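Glutathionyl-hydroquinone reductase PcpF (Sphingobium chlorophenolicum, PDB 4FQU) reduces glutathionyl-hydroquinones, including chlorinated ones formed during pentachlorophenol breakdown, to the corresponding hydroquinones, consuming glutathione and releasing glutathione disulfide. Local coordinates at residues Ser28-Gly33 / Pro114-Arg119; Arg63-Leu68 / Glu270-Thr275; Arg237-Tyr242 / Leu250-Asp255. One frame throughout, in Å; residues are numbered along the deposited sequence.

Contact 1 (Ser28-Gly33 / Pro114-Arg119)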
ATOM      1  N   SER A  28      14.133   9.418 -24.643  1.00 38.66           N
ATOM      2  CA  SER A  28      13.232   9.760 -25.729  1.00 38.13           C
ATOM      3  C   SER A  28      14.055  10.111 -26.972  1.00 34.41           C
ATOM      4  O   SER A  28      14.798  11.090 -26.974  1.00 33.81           O
ATOM      5  CB  SER A  28      12.371  10.936 -25.303  1.00 33.06           C
ATOM      6  OG  SER A  28      12.048  10.814 -23.940  1.00 34.97           O
ATOM      7  N   GLN A  29      13.951   9.323 -28.028  1.00 27.00           N
ATOM      8  CA  GLN A  29      14.821   9.595 -29.163  1.00 30.05           C
ATOM      9  C   GLN A  29      14.289  10.545 -30.238  1.00 29.08           C
ATOM     10  O   GLN A  29      14.871  10.614 -31.312  1.00 31.82           O
ATOM     11  CB  GLN A  29      15.208   8.297 -29.856  1.00 30.88           C
ATOM     12  CG  GLN A  29      15.841   7.254 -28.981  1.00 36.09           C
ATOM     13  CD  GLN A  29      16.060   5.972 -29.749  1.00 39.60           C
ATOM     14  OE1 GLN A  29      15.753   4.879 -29.241  1.00 36.17           O
ATOM     15  NE2 GLN A  29      16.572   6.090 -30.994  1.00 30.66           N
ATOM     16  N   TYR A  30      13.191  11.249 -29.996  1.00 27.38           N
ATOM     17  CA  TYR A  30      12.580  12.058 -31.046  1.00 21.58           C
ATOM     18  C   TYR A  30      12.336  13.433 -30.488  1.00 27.71           C
ATOM     19  O   TYR A  30      11.310  13.654 -29.854  1.00 29.80           O
ATOM     20  CB  TYR A  30      11.251  11.454 -31.455  1.00 18.88           C
ATOM     21  CG  TYR A  30      11.417  10.189 -32.237  1.00 22.64           C
ATOM     22  CD1 TYR A  30      11.925  10.213 -33.513  1.00 18.54           C
ATOM     23  CD2 TYR A  30      11.073   8.959 -31.702  1.00 22.82           C
ATOM     24  CE1 TYR A  30      12.087   9.049 -34.237  1.00 23.94           C
ATOM     25  CE2 TYR A  30      11.251   7.765 -32.423  1.00 20.08           C
ATOM     26  CZ  TYR A  30      11.759   7.820 -33.698  1.00 23.46           C
ATOM     27  OH  TYR A  30      11.942   6.666 -34.454  1.00 22.22           O
ATOM     28  N   ARG A  31      13.265  14.363 -30.702  1.00 28.40           N
ATOM     29  CA  ARG A  31      13.187  15.654 -30.026  1.00 26.85           C
ATOM     30  C   ARG A  31      12.932  16.809 -30.976  1.00 28.04           C
ATOM     31  O   ARG A  31      13.574  17.870 -30.876  1.00 32.38           O
ATOM     32  CB  ARG A  31      14.463  15.916 -29.234  1.00 32.52           C
ATOM     33  CG  ARG A  31      14.965  14.728 -28.475  1.00 23.07           C
ATOM     34  CD  ARG A  31      13.923  14.337 -27.567  1.00 25.87           C
ATOM     35  NE  ARG A  31      14.464  13.723 -26.367  1.00 40.78           N
ATOM     36  CZ  ARG A  31      14.909  14.426 -25.338  1.00 38.22           C
ATOM     37  NH1 ARG A  31      14.883  15.745 -25.433  1.00 29.83           N
ATOM     38  NH2 ARG A  31      15.375  13.823 -24.236  1.00 37.40           N
ATOM     39  N   GLY A  32      11.971  16.615 -31.875  1.00 30.09           N
ATOM     40  CA  GLY A  32      11.632  17.607 -32.882  1.00 25.55           C
ATOM     41  C   GLY A  32      10.609  18.582 -32.371  1.00 26.56           C
ATOM     42  O   GLY A  32      10.291  18.564 -31.176  1.00 27.02           O
ATOM     43  N   GLY A  33      10.068  19.402 -33.275  1.00 30.06           N
ATOM     44  CA  GLY A  33       9.244  20.555 -32.908  1.00 25.77           C
ATOM     45  C   GLY A  33      10.248  21.452 -32.278  1.00 34.77           C
ATOM     46  O   GLY A  33      11.448  21.216 -32.460  1.00 53.34           O
ATOM     47  N   PRO A 114      11.644   0.851 -39.438  1.00 27.63           N
ATOM     48  CA  PRO A 114      11.397  -0.576 -39.295  1.00 23.65           C
ATOM     49  C   PRO A 114      12.399  -1.323 -38.453  1.00 31.97           C
ATOM     50  O   PRO A 114      12.104  -2.452 -38.011  1.00 37.54           O
ATOM     51  CB  PRO A 114      11.456  -1.051 -40.729  1.00 23.68           C
ATOM     52  CG  PRO A 114      10.939   0.066 -41.471  1.00 25.06           C
ATOM     53  CD  PRO A 114      11.697   1.203 -40.859  1.00 29.00           C
ATOM     54  N   THR A 115      13.547  -0.713 -38.198  1.00 31.17           N
ATOM     55  CA  THR A 115      14.559  -1.395 -37.410  1.00 29.82           C
ATOM     56  C   THR A 115      14.738  -0.762 -36.041  1.00 29.98           C
ATOM     57  O   THR A 115      15.603  -1.171 -35.285  1.00 40.17           O
ATOM     58  CB  THR A 115      15.888  -1.410 -38.157  1.00 32.73           C
ATOM     59  OG1 THR A 115      16.159  -0.091 -38.670  1.00 42.25           O
ATOM     60  CG2 THR A 115      15.796  -2.388 -39.299  1.00 29.86           C
ATOM     61  N   TYR A 116      13.920   0.240 -35.739  1.00 25.63           N
ATOM     62  CA  TYR A 116      13.999   0.989 -34.491  1.00 23.92           C
ATOM     63  C   TYR A 116      14.437   0.186 -33.272  1.00 29.30           C
ATOM     64  O   TYR A 116      13.862  -0.839 -32.947  1.00 32.45           O
ATOM     65  CB  TYR A 116      12.658   1.649 -34.197  1.00 20.50           C
ATOM     66  CG  TYR A 116      12.605   2.391 -32.883  1.00 24.05           C
ATOM     67  CD1 TYR A 116      13.022   3.722 -32.779  1.00 25.63           C
ATOM     68  CD2 TYR A 116      12.129   1.785 -31.746  1.00 22.89           C
ATOM     69  CE1 TYR A 116      12.970   4.426 -31.562  1.00 18.15           C
ATOM     70  CE2 TYR A 116      12.072   2.495 -30.534  1.00 27.39           C
ATOM     71  CZ  TYR A 116      12.494   3.807 -30.455  1.00 19.71           C
ATOM     72  OH  TYR A 116      12.418   4.471 -29.256  1.00 21.45           O
ATOM     73  N   THR A 117      15.458   0.676 -32.583  1.00 31.61           N
ATOM     74  CA  THR A 117      15.842   0.098 -31.306  1.00 28.41           C
ATOM     75  C   THR A 117      15.638   1.107 -30.207  1.00 25.55           C
ATOM     76  O   THR A 117      16.339   2.112 -30.181  1.00 34.01           O
ATOM     77  CB  THR A 117      17.327  -0.230 -31.273  1.00 30.63           C
ATOM     78  OG1 THR A 117      17.722  -0.847 -32.512  1.00 34.04           O
ATOM     79  CG2 THR A 117      17.621  -1.108 -30.070  1.00 25.20           C
ATOM     80  N   GLY A 118      14.712   0.852 -29.298  1.00 18.74           N
ATOM     81  CA  GLY A 118      14.638   1.683 -28.118  1.00 21.86           C
ATOM     82  C   GLY A 118      13.437   1.400 -27.278  1.00 21.00           C
ATOM     83  O   GLY A 118      12.787   0.368 -27.455  1.00 20.15           O
ATOM     84  N   ARG A 119      13.099   2.287 -26.353  1.00 23.05           N
ATOM     85  CA  ARG A 119      11.865   1.986 -25.636  1.00 25.94           C
ATOM     86  C   ARG A 119      10.660   2.425 -26.464  1.00 20.41           C
ATOM     87  O   ARG A 119      10.805   3.141 -27.445  1.00 19.87           O
ATOM     88  CB  ARG A 119      11.862   2.545 -24.230  1.00 25.25           C
ATOM     89  CG  ARG A 119      13.241   2.722 -23.670  1.00 31.07           C
ATOM     90  CD  ARG A 119      13.128   3.357 -22.324  1.00 38.28           C
ATOM     91  NE  ARG A 119      12.201   2.573 -21.549  1.00 42.87           N
ATOM     92  CZ  ARG A 119      11.325   3.086 -20.702  1.00 45.52           C
ATOM     93  NH1 ARG A 119      11.281   4.419 -20.519  1.00 26.96           N
ATOM     94  NH2 ARG A 119      10.510   2.244 -20.048  1.00 36.04           N
TER
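Two loops meet here by the tips of three long side chains, Gln-29 and Tyr-30 from 28-33 and Tyr-116 from 114-119, while the backbones stay apart: the closest CA atoms, of Gln-29 and Gly-118, are 8.0 Å from each other. The aromatic part is a tip-to-tip meeting of two tyrosines. Tyr-116 swings its ring toward the other loop with CG anti to the backbone N (chi1 177°), and Tyr-30 reaches back, so that its OH comes to 3.6 Å from Tyr-116 CD1 and its CE2 to 3.9 Å from Tyr-116 CE1. Gln-29, extended beyond CG, also comes tip to tip with Tyr-116, the amide and ring planes 16° apart, with Gln-29 CD 3.9 Å from Tyr-116 CE1 and also 3.9 Å from Thr-117 O.

Two side-chain hydrogen bonds lie within the loops themselves. Tyr-116 OH donates to Arg-119 O (2.8 Å), lying in the carbonyl plane, and this ties the ring to its own loop, three residues on. In 28-33, Arg-31 NE bonds Ser-28 O at 2.7 Å, approaching from above the carbonyl plane, while the same guanidinium forms a salt bridge with Glu-140. An alanine in place of Tyr-116 would lose the bond to Arg-119 O and would probably leave Tyr-30 and Gln-29 less firmly packed, without their common partner.

Around them, Tyr-116 also meets the ring of Tyr-109, Thr-117 OG1 bonds Ile-5 O, and Ser-28 OG bonds Glu-137 OE1. Arg-119 opens the run through Ile-122 assigned by similarity to glutathione. The loop between strands 9-10 and 45-49 thus packs against the loop leading into strand 124-127, which probably contributes to the glutathione site of the thioredoxin-fold domain.

Contact 2 (Arg63-Leu68 / Glu270-Thr275)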
ATOM      1  N   ARG A  63      -3.205  19.991 -23.865  1.00 17.86           N
ATOM      2  CA  ARG A  63      -4.008  19.978 -25.084  1.00 17.99           C
ATOM      3  C   ARG A  63      -5.375  20.534 -24.771  1.00 24.05           C
ATOM      4  O   ARG A  63      -5.961  21.223 -25.590  1.00 21.04           O
ATOM      5  CB  ARG A  63      -4.161  18.590 -25.634  1.00 15.76           C
ATOM      6  CG  ARG A  63      -5.161  18.452 -26.749  1.00 17.46           C
ATOM      7  CD  ARG A  63      -4.738  17.246 -27.569  1.00 16.86           C
ATOM      8  NE  ARG A  63      -5.792  16.717 -28.402  1.00 20.87           N
ATOM      9  CZ  ARG A  63      -6.831  16.048 -27.929  1.00 21.28           C
ATOM     10  NH1 ARG A  63      -6.945  15.851 -26.628  1.00 16.38           N
ATOM     11  NH2 ARG A  63      -7.748  15.569 -28.751  1.00 18.93           N
ATOM     12  N   ALA A  64      -5.889  20.255 -23.578  1.00 21.22           N
ATOM     13  CA  ALA A  64      -7.145  20.878 -23.211  1.00 23.22           C
ATOM     14  C   ALA A  64      -7.027  22.392 -22.924  1.00 25.00           C
ATOM     15  O   ALA A  64      -7.815  23.201 -23.426  1.00 24.72           O
ATOM     16  CB  ALA A  64      -7.746  20.178 -22.059  1.00 22.73           C
ATOM     17  N   LEU A  65      -6.042  22.758 -22.116  1.00 18.59           N
ATOM     18  CA  LEU A  65      -5.926  24.102 -21.602  1.00 16.27           C
ATOM     19  C   LEU A  65      -5.815  25.113 -22.739  1.00 19.97           C
ATOM     20  O   LEU A  65      -6.236  26.274 -22.592  1.00 18.09           O
ATOM     21  CB  LEU A  65      -4.719  24.169 -20.673  1.00 15.92           C
ATOM     22  CG  LEU A  65      -4.852  24.273 -19.154  1.00 18.78           C
ATOM     23  CD1 LEU A  65      -6.146  23.766 -18.645  1.00 18.48           C
ATOM     24  CD2 LEU A  65      -3.723  23.573 -18.446  1.00 18.77           C
ATOM     25  N   LYS A  66      -5.244  24.668 -23.861  1.00 17.51           N
ATOM     26  CA  LYS A  66      -5.104  25.512 -25.051  1.00 21.82           C
ATOM     27  C   LYS A  66      -6.248  25.303 -26.057  1.00 23.68           C
ATOM     28  O   LYS A  66      -6.363  26.018 -27.047  1.00 25.35           O
ATOM     29  CB  LYS A  66      -3.753  25.299 -25.777  1.00 18.48           C
ATOM     30  CG  LYS A  66      -2.517  25.648 -24.999  1.00 15.98           C
ATOM     31  CD  LYS A  66      -2.359  27.160 -24.792  1.00 20.31           C
ATOM     32  CE  LYS A  66      -1.916  27.902 -26.059  1.00 24.79           C
ATOM     33  NZ  LYS A  66      -1.555  29.317 -25.792  1.00 18.52           N
ATOM     34  N   GLY A  67      -7.092  24.315 -25.828  1.00 23.07           N
ATOM     35  CA  GLY A  67      -8.207  24.095 -26.730  1.00 24.50           C
ATOM     36  C   GLY A  67      -7.747  23.641 -28.073  1.00 20.72           C
ATOM     37  O   GLY A  67      -8.122  24.164 -29.081  1.00 23.59           O
ATOM     38  N   LEU A  68      -6.910  22.635 -28.077  1.00 23.84           N
ATOM     39  CA  LEU A  68      -6.404  22.086 -29.310  1.00 23.72           C
ATOM     40  C   LEU A  68      -7.046  20.735 -29.570  1.00 24.91           C
ATOM     41  O   LEU A  68      -6.572  19.964 -30.374  1.00 25.73           O
ATOM     42  CB  LEU A  68      -4.908  21.897 -29.169  1.00 18.76           C
ATOM     43  CG  LEU A  68      -4.182  23.149 -28.756  1.00 15.58           C
ATOM     44  CD1 LEU A  68      -2.697  22.851 -28.678  1.00 17.33           C
ATOM     45  CD2 LEU A  68      -4.468  24.162 -29.793  1.00 22.40           C
ATOM     46  N   GLU A 270     -13.062  22.509 -15.473  1.00 27.14           N
ATOM     47  CA  GLU A 270     -13.630  21.827 -16.640  1.00 18.62           C
ATOM     48  C   GLU A 270     -12.422  21.743 -17.475  1.00 21.10           C
ATOM     49  O   GLU A 270     -11.487  22.484 -17.246  1.00 31.90           O
ATOM     50  CB  GLU A 270     -14.613  22.728 -17.351  1.00 21.26           C
ATOM     51  CG  GLU A 270     -15.421  23.659 -16.428  1.00 36.00           C
ATOM     52  CD  GLU A 270     -16.866  23.986 -16.938  1.00 48.67           C
ATOM     53  OE1 GLU A 270     -17.077  24.101 -18.172  1.00 43.30           O
ATOM     54  OE2 GLU A 270     -17.801  24.123 -16.096  1.00 43.11           O
ATOM     55  N   ARG A 271     -12.347  20.887 -18.452  1.00 18.92           N
ATOM     56  CA  ARG A 271     -11.095  20.953 -19.272  1.00 25.18           C
ATOM     57  C   ARG A 271      -9.967  20.119 -18.785  1.00 21.53           C
ATOM     58  O   ARG A 271      -9.436  19.367 -19.566  1.00 22.96           O
ATOM     59  CB  ARG A 271     -10.504  22.362 -19.411  1.00 20.58           C
ATOM     60  CG  ARG A 271     -10.982  23.098 -20.666  1.00 27.02           C
ATOM     61  CD  ARG A 271     -10.315  24.462 -20.797  1.00 30.76           C
ATOM     62  NE  ARG A 271     -11.075  25.341 -21.658  1.00 28.86           N
ATOM     63  CZ  ARG A 271     -11.385  25.036 -22.908  1.00 34.60           C
ATOM     64  NH1 ARG A 271     -10.973  23.867 -23.423  1.00 32.88           N
ATOM     65  NH2 ARG A 271     -12.111  25.889 -23.631  1.00 24.65           N
ATOM     66  N   VAL A 272      -9.573  20.281 -17.522  1.00 19.36           N
ATOM     67  CA  VAL A 272      -8.630  19.358 -16.920  1.00 14.83           C
ATOM     68  C   VAL A 272      -9.392  18.117 -16.417  1.00 18.53           C
ATOM     69  O   VAL A 272      -9.026  16.968 -16.675  1.00 19.87           O
ATOM     70  CB  VAL A 272      -7.859  20.001 -15.799  1.00 15.37           C
ATOM     71  CG1 VAL A 272      -7.156  18.964 -15.062  1.00 19.70           C
ATOM     72  CG2 VAL A 272      -6.821  20.919 -16.340  1.00 15.23           C
ATOM     73  N   ALA A 273     -10.499  18.341 -15.732  1.00 20.77           N
ATOM     74  CA  ALA A 273     -11.281  17.229 -15.180  1.00 20.27           C
ATOM     75  C   ALA A 273     -11.499  16.052 -16.180  1.00 18.52           C
ATOM     76  O   ALA A 273     -11.360  14.881 -15.828  1.00 18.99           O
ATOM     77  CB  ALA A 273     -12.646  17.757 -14.548  1.00 15.18           C
ATOM     78  N   PRO A 274     -11.843  16.356 -17.426  1.00 14.92           N
ATOM     79  CA  PRO A 274     -12.073  15.243 -18.333  1.00 17.28           C
ATOM     80  C   PRO A 274     -10.822  14.495 -18.696  1.00 18.23           C
ATOM     81  O   PRO A 274     -10.941  13.452 -19.324  1.00 19.64           O
ATOM     82  CB  PRO A 274     -12.633  15.914 -19.573  1.00 12.69           C
ATOM     83  CG  PRO A 274     -13.244  17.122 -19.064  1.00 18.32           C
ATOM     84  CD  PRO A 274     -12.396  17.596 -17.960  1.00 17.26           C
ATOM     85  N   THR A 275      -9.653  14.993 -18.312  1.00 16.43           N
ATOM     86  CA  THR A 275      -8.431  14.277 -18.642  1.00 17.38           C
ATOM     87  C   THR A 275      -8.042  13.294 -17.547  1.00 21.35           C
ATOM     88  O   THR A 275      -7.037  12.590 -17.663  1.00 24.84           O
ATOM     89  CB  THR A 275      -7.242  15.211 -18.983  1.00 17.73           C
ATOM     90  OG1 THR A 275      -6.876  15.992 -17.851  1.00 14.73           O
ATOM     91  CG2 THR A 275      -7.577  16.139 -20.142  1.00 18.45           C
TER
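The interface between the thioredoxin-like N-terminal domain and the all-helical C-terminal domain is crossed here: the end of helix 54-65 lies against the loop joining helices 257-268 and 278-287. At its centre is Ala-64, with Ala-64 CA 5.6 Å from Arg-271 CA; the small methyl points at the loop backbone, close to Arg-271 O, and lets helix and loop come close. Ala-64 CB is 4.4 Å from Arg-271 CB and 4.5 Å from Thr-275 CG2.

On one flank Leu-65 starts out pointing away from the loop but bends its end back, and its CD1 crosses Val-272 CG2 obliquely at 3.7 Å. Val-272 also rests on Ile-61, one turn earlier in the helix. On the other flank the Arg-271 chain, extended from CG to NE, passes along the helix end until its NH1 is 3.2 Å from Ala-64 O.

That carbonyl belongs to a Schellman motif. Gly-67, with positive phi, turns the chain out of the helix; its N bonds Ala-64 O, and Leu-68 N bonds Arg-63 O at 3.0 Å. The guanidinium thus placed lies at the carbonyl end of the helix, where the dipole would be likely to suit a positive charge, and Arg-271 NH1 also has a long, weak ion pair with Glu-69.

The loop has its own brace. Val-272 O takes two donors, Thr-275 N and Thr-275 OG1, the hydroxyl (2.6 Å) lying on a lone pair in the carbonyl plane. Thr-275 OG1 is further hydrogen-bonded to His-57 NE2 of helix 54-65.

Contact 3 (Arg237-Tyr242 / Leu250-Asp255)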
ATOM      1  N   ARG A 237      -2.615  10.996  -8.771  1.00 17.73           N
ATOM      2  CA  ARG A 237      -2.511   9.553  -8.681  1.00 20.14           C
ATOM      3  C   ARG A 237      -1.955   9.105  -7.325  1.00 22.48           C
ATOM      4  O   ARG A 237      -1.812   7.881  -7.030  1.00 22.18           O
ATOM      5  CB  ARG A 237      -1.560   9.045  -9.754  1.00 17.48           C
ATOM      6  CG  ARG A 237      -2.156   8.909 -11.057  1.00 13.09           C
ATOM      7  CD  ARG A 237      -1.131   9.079 -12.091  1.00 17.77           C
ATOM      8  NE  ARG A 237      -1.761   8.966 -13.389  1.00 21.83           N
ATOM      9  CZ  ARG A 237      -2.233   9.987 -14.079  1.00 20.71           C
ATOM     10  NH1 ARG A 237      -2.128  11.227 -13.632  1.00 17.95           N
ATOM     11  NH2 ARG A 237      -2.812   9.762 -15.232  1.00 27.82           N
ATOM     12  N   PHE A 238      -1.631  10.081  -6.489  1.00 19.86           N
ATOM     13  CA  PHE A 238      -0.780   9.765  -5.344  1.00 22.89           C
ATOM     14  C   PHE A 238      -1.408   8.887  -4.285  1.00 25.04           C
ATOM     15  O   PHE A 238      -0.999   7.752  -4.108  1.00 22.61           O
ATOM     16  CB  PHE A 238      -0.297  10.998  -4.676  1.00 17.85           C
ATOM     17  CG  PHE A 238       0.835  10.747  -3.820  1.00 20.30           C
ATOM     18  CD1 PHE A 238       0.646  10.368  -2.514  1.00 24.16           C
ATOM     19  CD2 PHE A 238       2.113  10.847  -4.320  1.00 20.13           C
ATOM     20  CE1 PHE A 238       1.720  10.130  -1.696  1.00 22.14           C
ATOM     21  CE2 PHE A 238       3.186  10.628  -3.512  1.00 20.02           C
ATOM     22  CZ  PHE A 238       2.997  10.270  -2.193  1.00 20.87           C
ATOM     23  N   ASP A 239      -2.388   9.439  -3.574  1.00 24.21           N
ATOM     24  CA  ASP A 239      -3.121   8.682  -2.581  1.00 22.38           C
ATOM     25  C   ASP A 239      -3.823   7.455  -3.135  1.00 23.51           C
ATOM     26  O   ASP A 239      -4.082   6.512  -2.405  1.00 28.39           O
ATOM     27  CB  ASP A 239      -4.176   9.550  -1.905  1.00 21.05           C
ATOM     28  CG  ASP A 239      -3.581  10.667  -1.102  1.00 26.66           C
ATOM     29  OD1 ASP A 239      -2.345  10.758  -1.023  1.00 25.47           O
ATOM     30  OD2 ASP A 239      -4.364  11.458  -0.536  1.00 34.44           O
ATOM     31  N   ALA A 240      -4.171   7.467  -4.404  1.00 21.34           N
ATOM     32  CA  ALA A 240      -5.084   6.451  -4.898  1.00 22.30           C
ATOM     33  C   ALA A 240      -4.310   5.357  -5.533  1.00 19.90           C
ATOM     34  O   ALA A 240      -4.842   4.311  -5.793  1.00 16.51           O
ATOM     35  CB  ALA A 240      -6.016   7.049  -5.900  1.00 24.24           C
ATOM     36  N   ILE A 241      -3.039   5.630  -5.798  1.00 19.51           N
ATOM     37  CA  ILE A 241      -2.167   4.641  -6.396  1.00 20.37           C
ATOM     38  C   ILE A 241      -0.797   4.566  -5.758  1.00 22.12           C
ATOM     39  O   ILE A 241      -0.476   3.571  -5.118  1.00 20.17           O
ATOM     40  CB  ILE A 241      -1.982   4.915  -7.832  1.00 19.45           C
ATOM     41  CG1 ILE A 241      -3.307   4.655  -8.519  1.00 18.30           C
ATOM     42  CG2 ILE A 241      -0.885   4.033  -8.374  1.00 16.39           C
ATOM     43  CD1 ILE A 241      -3.240   4.944  -9.957  1.00 20.15           C
ATOM     44  N   TYR A 242       0.002   5.618  -5.909  1.00 20.56           N
ATOM     45  CA  TYR A 242       1.357   5.653  -5.339  1.00 19.72           C
ATOM     46  C   TYR A 242       1.510   5.234  -3.828  1.00 22.17           C
ATOM     47  O   TYR A 242       2.271   4.334  -3.462  1.00 22.96           O
ATOM     48  CB  TYR A 242       1.933   7.034  -5.599  1.00 18.61           C
ATOM     49  CG  TYR A 242       2.032   7.348  -7.076  1.00 21.18           C
ATOM     50  CD1 TYR A 242       2.238   6.346  -7.993  1.00 20.39           C
ATOM     51  CD2 TYR A 242       1.927   8.658  -7.556  1.00 21.51           C
ATOM     52  CE1 TYR A 242       2.339   6.626  -9.347  1.00 24.40           C
ATOM     53  CE2 TYR A 242       2.031   8.963  -8.910  1.00 18.41           C
ATOM     54  CZ  TYR A 242       2.243   7.942  -9.819  1.00 25.73           C
ATOM     55  OH  TYR A 242       2.373   8.194 -11.200  1.00 23.89           O
ATOM     56  N   LEU A 250       4.676   7.703   3.633  1.00 17.80           N
ATOM     57  CA  LEU A 250       5.018   8.468   4.818  1.00 19.37           C
ATOM     58  C   LEU A 250       3.793   9.263   5.324  1.00 20.41           C
ATOM     59  O   LEU A 250       3.501   9.272   6.499  1.00 20.06           O
ATOM     60  CB  LEU A 250       6.221   9.361   4.553  1.00 18.37           C
ATOM     61  CG  LEU A 250       6.782  10.038   5.799  1.00 23.20           C
ATOM     62  CD1 LEU A 250       7.435   9.057   6.740  1.00 17.94           C
ATOM     63  CD2 LEU A 250       7.755  11.044   5.317  1.00 24.73           C
ATOM     64  N   ARG A 251       3.078   9.925   4.421  1.00 23.03           N
ATOM     65  CA  ARG A 251       1.728  10.435   4.692  1.00 21.74           C
ATOM     66  C   ARG A 251       0.943  10.618   3.389  1.00 22.51           C
ATOM     67  O   ARG A 251       1.400  10.234   2.339  1.00 25.10           O
ATOM     68  CB  ARG A 251       1.784  11.733   5.470  1.00 22.54           C
ATOM     69  CG  ARG A 251       2.369  12.913   4.721  1.00 26.94           C
ATOM     70  CD  ARG A 251       2.691  14.037   5.713  1.00 27.97           C
ATOM     71  NE  ARG A 251       4.107  14.376   5.671  1.00 31.95           N
ATOM     72  CZ  ARG A 251       4.994  13.984   6.578  1.00 31.57           C
ATOM     73  NH1 ARG A 251       4.572  13.261   7.609  1.00 21.17           N
ATOM     74  NH2 ARG A 251       6.285  14.346   6.460  1.00 33.27           N
ATOM     75  N   ARG A 252      -0.244  11.193   3.434  1.00 23.70           N
ATOM     76  CA  ARG A 252      -1.024  11.302   2.207  1.00 24.34           C
ATOM     77  C   ARG A 252      -0.939  12.696   1.671  1.00 21.97           C
ATOM     78  O   ARG A 252      -0.734  13.618   2.416  1.00 24.45           O
ATOM     79  CB  ARG A 252      -2.473  10.965   2.493  1.00 20.59           C
ATOM     80  CG  ARG A 252      -2.610   9.621   3.072  1.00 16.72           C
ATOM     81  CD  ARG A 252      -3.971   9.378   3.626  1.00 20.23           C
ATOM     82  NE  ARG A 252      -4.317  10.419   4.562  1.00 26.02           N
ATOM     83  CZ  ARG A 252      -5.529  10.932   4.675  1.00 23.47           C
ATOM     84  NH1 ARG A 252      -6.503  10.490   3.896  1.00 24.06           N
ATOM     85  NH2 ARG A 252      -5.747  11.882   5.559  1.00 16.44           N
ATOM     86  N   ILE A 253      -1.099  12.858   0.376  1.00 18.11           N
ATOM     87  CA  ILE A 253      -1.259  14.204  -0.139  1.00 24.19           C
ATOM     88  C   ILE A 253      -2.424  14.871   0.586  1.00 27.80           C
ATOM     89  O   ILE A 253      -2.455  16.108   0.751  1.00 27.55           O
ATOM     90  CB  ILE A 253      -1.544  14.241  -1.649  1.00 26.52           C
ATOM     91  CG1 ILE A 253      -0.555  13.366  -2.402  1.00 21.90           C
ATOM     92  CG2 ILE A 253      -1.488  15.673  -2.162  1.00 21.70           C
ATOM     93  CD1 ILE A 253       0.826  13.783  -2.187  1.00 23.26           C
ATOM     94  N   ALA A 254      -3.374  14.040   1.020  1.00 23.41           N
ATOM     95  CA  ALA A 254      -4.521  14.501   1.783  1.00 20.76           C
ATOM     96  C   ALA A 254      -4.083  15.139   3.087  1.00 22.80           C
ATOM     97  O   ALA A 254      -4.842  15.816   3.738  1.00 23.09           O
ATOM     98  CB  ALA A 254      -5.408  13.367   2.068  1.00 22.14           C
ATOM     99  N   ASP A 255      -2.844  14.932   3.482  1.00 23.94           N
ATOM    100  CA  ASP A 255      -2.428  15.455   4.760  1.00 24.58           C
ATOM    101  C   ASP A 255      -1.669  16.738   4.588  1.00 26.66           C
ATOM    102  O   ASP A 255      -1.138  17.273   5.551  1.00 30.90           O
ATOM    103  CB  ASP A 255      -1.563  14.441   5.474  1.00 25.17           C
ATOM    104  CG  ASP A 255      -2.300  13.162   5.772  1.00 31.25           C
ATOM    105  OD1 ASP A 255      -3.443  13.276   6.289  1.00 32.25           O
ATOM    106  OD2 ASP A 255      -1.734  12.064   5.506  1.00 25.86           O
TER
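Phe-238 and Ile-253 make the close-packed half of this contact, between helix 226-245 and the short 3-10 turn 253-255 in the loop that follows it. With CG anti to the backbone N, Phe-238 presents a ring face to Ile-253, whose CD1 makes a CH-pi contact 3.6 Å from the ring centroid and 18° off the normal. The two side chains cross at about a right angle. Tyr-242 CB sits on the opposite face of the ring, and Phe-203 and Val-183 of neighbouring helices also touch the Phe-238 side chain.

Next to this buried pair, Asp-239 turns its carboxylate toward the start of the 3-10 turn. OD1 takes Ile-253 N at 2.8 Å through its syn lone pair, and OD2 takes Ala-254 N at 3.2 Å, a bond less certain in its placement. One carboxylate thus receives two successive N-H groups, the first more surely than the second.

The outer side is looser and polar. Arg-252 leads its end away from the helix and grips Asp-255 side-on: NH2 to OD1 at 2.8 Å, in a salt bridge, and NE to OD2 at 3.2 Å. The same OD2 also receives Arg-252 N (2.7 Å, 160° at the hydrogen). Ala-254, itself exposed, lays its CB over the guanidinium centre, and Arg-252 of the second subunit brings a like charge close.

Asp-239 OD2 stays 5.0 Å from Arg-252 NH1; with two backbone donors and a cation nearby, Asp-239 is probably held ionised, while Asp-255 is likely to offset part of the charge crowding between the paired arginines.

Contacts 1 and 3 lie on opposite sides of the chain's centre, their centres 34 Å apart, with contact 2 closer to each at 27 and 24 Å. Contact 3 is nested in the chain between the two segments of contact 2, and their nearest atoms are about 6 Å apart. His-57 joins these two: its NE2 bonds Thr-275 and its ND1 bonds Arg-237, whose NE also holds Ala-52 O, next to the probable nucleophile Cys-53. Thr-275 is about 11 Å from Cys-53 by side chains, and Phe-238 about 10 Å from Tyr-184, the probable proton donor/acceptor. Contact 1 lies by the probable glutathione site, the side chain of Tyr-30 about 7 Å from that of Glu-137, a likely glutathione ligand.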